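Local coordinates for flagellar pocket-related cytoskeletal protein (Trypanosoma brucei, PDB 6SJQ), which helps build the parasite's flagellar pocket collar and, through this N-terminal ubiquitin-fold domain with its long structured loop, binds other proteins, at residues V10-F15 / H57-S62. Numbering follows the deposited sequence. Where two conformers were deposited one is given.
Sequences VAADIF and HKFHSS
Both nitrogens of the His57 imidazole are engaged while the carbon between them, CE1, meets Phe15: ND1 bonds to the carbonyl oxygen of Pro55, NE2 to NE2 of His99, and CE1 comes 4.0 Å from Phe15 CZ. This is the ubiquitin fold, in which a mixed sheet packs on helix 31-49; here the loop leading from that helix to strand 63-68 passes alongside the end of strand 6-14, on the sheet face where the helix packs. Because a carbonyl can only accept, ND1 must donate to Pro55; if the ring is neutral, NE2 then accepts from His99. His99 also takes the backbone N-H of Phe15 on its ND1, and so links both sides of the contact, while Trp98 stacks on the imidazole. The imidazole and the Phe15 side chain approach from opposite directions, CZ lying near the imidazole plane, at its edge. An aromatic suits position 15, beyond the strand end, because its flat ring can meet the His99 ring, planes at about 55°, and still touch Pro51 and His57.

Further in, the contact is wholly apolar, with no hydrogen bond between the segments and the CA atoms of Ile14 and Phe59 9.1 Å apart. Phe59 and Ile14 together bridge this distance. The Phe59 CG stands anti to the backbone N (chi1 -178°), reaching toward the strand, while its own N-H bonds to Ser43 OG on the helix. Small Ala12 leaves room for the ring, its CB sitting 3.8 Å from Phe59 CE2 and also touching Phe42. Ile14, crossing Phe59 at about a right angle, turns CG1 to the backbone N side (chi1 -50°) and brings CD1 3.7 Å from Phe59 CD2.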
ATOM      1  N   VAL A  10      -2.496  -3.463  -2.626  1.00 12.96           N
ATOM      2  CA  VAL A  10      -1.426  -2.866  -1.828  0.56 14.37           C
ATOM      3  C   VAL A  10      -1.858  -2.751  -0.363  1.00  9.09           C
ATOM      4  O   VAL A  10      -2.889  -2.133  -0.045  1.00 11.77           O
ATOM      5  CB  VAL A  10      -1.021  -1.496  -2.390  0.56 13.03           C
ATOM      6  CG1 VAL A  10       0.297  -1.080  -1.817  0.56 12.30           C
ATOM      7  CG2 VAL A  10      -0.907  -1.572  -3.905  0.56 16.44           C
ATOM      8  N   ALA A  11      -1.076  -3.364   0.519  1.00 10.41           N
ATOM      9  CA  ALA A  11      -1.392  -3.366   1.930  1.00 11.01           C
ATOM     10  C   ALA A  11      -0.362  -2.585   2.736  1.00 11.43           C
ATOM     11  O   ALA A  11       0.800  -2.440   2.331  1.00 11.39           O
ATOM     12  CB  ALA A  11      -1.498  -4.813   2.453  1.00 11.31           C
ATOM     13  N   ALA A  12      -0.813  -2.066   3.881  1.00 11.39           N
ATOM     14  CA  ALA A  12       0.069  -1.393   4.831  1.00 13.73           C
ATOM     15  C   ALA A  12      -0.568  -1.390   6.215  1.00 12.03           C
ATOM     16  O   ALA A  12      -1.774  -1.628   6.354  1.00 15.63           O
ATOM     17  CB  ALA A  12       0.363   0.051   4.384  1.00 14.18           C
ATOM     18  N   ASP A  13       0.241  -1.109   7.230  1.00 13.26           N
ATOM     19  CA  ASP A  13      -0.308  -0.918   8.566  1.00 14.91           C
ATOM     20  C   ASP A  13      -0.550   0.552   8.850  1.00 14.80           C
ATOM     21  O   ASP A  13       0.389   1.343   8.898  1.00 17.41           O
ATOM     22  CB  ASP A  13       0.590  -1.558   9.622  1.00 17.39           C
ATOM     23  CG  ASP A  13       0.442  -3.066   9.643  1.00 33.41           C
ATOM     24  OD1 ASP A  13      -0.640  -3.542  10.041  1.00 28.69           O
ATOM     25  OD2 ASP A  13       1.385  -3.779   9.234  1.00 26.28           O
ATOM     26  N   ILE A  14      -1.822   0.913   9.018  1.00 14.00           N
ATOM     27  CA  ILE A  14      -2.188   2.303   9.296  1.00 16.34           C
ATOM     28  C   ILE A  14      -2.924   2.409  10.642  1.00 16.49           C
ATOM     29  O   ILE A  14      -4.009   1.850  10.816  1.00 15.57           O
ATOM     30  CB  ILE A  14      -3.077   2.884   8.170  1.00 19.03           C
ATOM     31  CG1 ILE A  14      -2.455   2.643   6.771  1.00 17.22           C
ATOM     32  CG2 ILE A  14      -3.380   4.356   8.430  1.00 13.92           C
ATOM     33  CD1 ILE A  14      -1.230   3.487   6.420  1.00 14.06           C
ATOM     34  N   PHE A  15      -2.333   3.138  11.579  1.00 15.75           N
ATOM     35  CA  PHE A  15      -2.844   3.234  12.964  1.00 17.52           C
ATOM     36  C   PHE A  15      -3.265   1.902  13.564  1.00 21.68           C
ATOM     37  O   PHE A  15      -4.379   1.785  14.069  1.00 24.46           O
ATOM     38  CB  PHE A  15      -4.042   4.184  13.043  1.00 17.10           C
ATOM     39  CG  PHE A  15      -3.721   5.586  12.672  1.00 16.78           C
ATOM     40  CD1 PHE A  15      -2.835   6.330  13.431  1.00 16.18           C
ATOM     41  CD2 PHE A  15      -4.320   6.173  11.574  1.00 12.92           C
ATOM     42  CE1 PHE A  15      -2.531   7.642  13.092  1.00 14.61           C
ATOM     43  CE2 PHE A  15      -4.038   7.496  11.229  1.00 12.80           C
ATOM     44  CZ  PHE A  15      -3.137   8.230  11.984  1.00 17.72           C
ATOM     45  N   HIS A  57      -0.036  14.149   8.703  1.00 16.05           N
ATOM     46  CA  HIS A  57       1.186  13.642   8.097  1.00 14.37           C
ATOM     47  C   HIS A  57       0.870  12.779   6.870  1.00 15.20           C
ATOM     48  O   HIS A  57      -0.294  12.435   6.621  1.00 17.14           O
ATOM     49  CB  HIS A  57       2.006  12.853   9.122  1.00 16.89           C
ATOM     50  CG  HIS A  57       1.294  11.660   9.685  1.00 12.98           C
ATOM     51  ND1 HIS A  57       0.417  11.753  10.745  1.00 13.56           N
ATOM     52  CD2 HIS A  57       1.344  10.346   9.352  1.00 15.08           C
ATOM     53  CE1 HIS A  57      -0.056  10.549  11.030  1.00 18.06           C
ATOM     54  NE2 HIS A  57       0.493   9.680  10.201  1.00 17.12           N
ATOM     55  N   LYS A  58       1.905  12.439   6.111  1.00 17.10           N
ATOM     56  CA  LYS A  58       1.739  11.704   4.861  1.00 14.10           C
ATOM     57  C   LYS A  58       2.276  10.311   5.043  1.00 13.44           C
ATOM     58  O   LYS A  58       3.029  10.046   5.988  1.00 16.08           O
ATOM     59  CB  LYS A  58       2.504  12.389   3.724  1.00 18.77           C
ATOM     60  CG  LYS A  58       2.043  13.805   3.405  1.00 19.34           C
ATOM     61  CD  LYS A  58       0.618  13.824   2.874  1.00 23.53           C
ATOM     62  CE  LYS A  58       0.230  15.239   2.424  1.00 36.11           C
ATOM     63  NZ  LYS A  58      -1.023  15.235   1.610  1.00 50.79           N
ATOM     64  N   PHE A  59       1.918   9.412   4.130  1.00 13.11           N
ATOM     65  CA  PHE A  59       2.527   8.085   4.109  1.00 13.68           C
ATOM     66  C   PHE A  59       3.805   8.164   3.272  1.00 14.91           C
ATOM     67  O   PHE A  59       3.801   8.719   2.163  1.00 15.60           O
ATOM     68  CB  PHE A  59       1.541   7.090   3.494  1.00 11.81           C
ATOM     69  CG  PHE A  59       2.041   5.665   3.454  1.00 10.08           C
ATOM     70  CD1 PHE A  59       2.887   5.233   2.448  1.00 13.43           C
ATOM     71  CD2 PHE A  59       1.639   4.753   4.429  1.00 11.01           C
ATOM     72  CE1 PHE A  59       3.340   3.914   2.421  1.00 14.46           C
ATOM     73  CE2 PHE A  59       2.072   3.438   4.392  1.00 16.07           C
ATOM     74  CZ  PHE A  59       2.938   3.022   3.394  1.00 17.00           C
ATOM     75  N   HIS A  60       4.903   7.629   3.801  1.00 13.97           N
ATOM     76  CA  HIS A  60       6.157   7.584   3.052  1.00 15.56           C
ATOM     77  C   HIS A  60       6.619   6.144   2.909  1.00 12.60           C
ATOM     78  O   HIS A  60       6.905   5.485   3.908  1.00 16.85           O
ATOM     79  CB  HIS A  60       7.225   8.388   3.784  1.00 22.33           C
ATOM     80  CG  HIS A  60       6.849   9.819   4.015  1.00 22.40           C
ATOM     81  ND1 HIS A  60       6.817  10.752   2.997  1.00 25.31           N
ATOM     82  CD2 HIS A  60       6.490  10.476   5.141  1.00 26.39           C
ATOM     83  CE1 HIS A  60       6.457  11.923   3.491  1.00 27.05           C
ATOM     84  NE2 HIS A  60       6.255  11.786   4.788  1.00 24.94           N
ATOM     85  N   SER A  61       6.718   5.672   1.673  1.00 12.90           N
ATOM     86  CA  SER A  61       7.145   4.299   1.410  0.65 16.19           C
ATOM     87  C   SER A  61       8.659   4.152   1.563  1.00 19.16           C
ATOM     88  O   SER A  61       9.425   4.988   1.081  1.00 19.00           O
ATOM     89  CB  SER A  61       6.758   3.922  -0.006  0.65 16.79           C
ATOM     90  OG  SER A  61       7.554   4.646  -0.923  0.65 18.94           O
ATOM     91  N   SER A  62       9.098   3.093   2.242  1.00 19.81           N
ATOM     92  CA  SER A  62      10.533   2.853   2.444  0.66 21.52           C
ATOM     93  C   SER A  62      11.032   1.563   1.788  1.00 29.25           C
ATOM     94  O   SER A  62      12.196   1.470   1.396  1.00 33.98           O
ATOM     95  CB  SER A  62      10.889   2.842   3.932  0.66 21.79           C
ATOM     96  OG  SER A  62      10.167   1.847   4.640  0.66 20.38           O
TER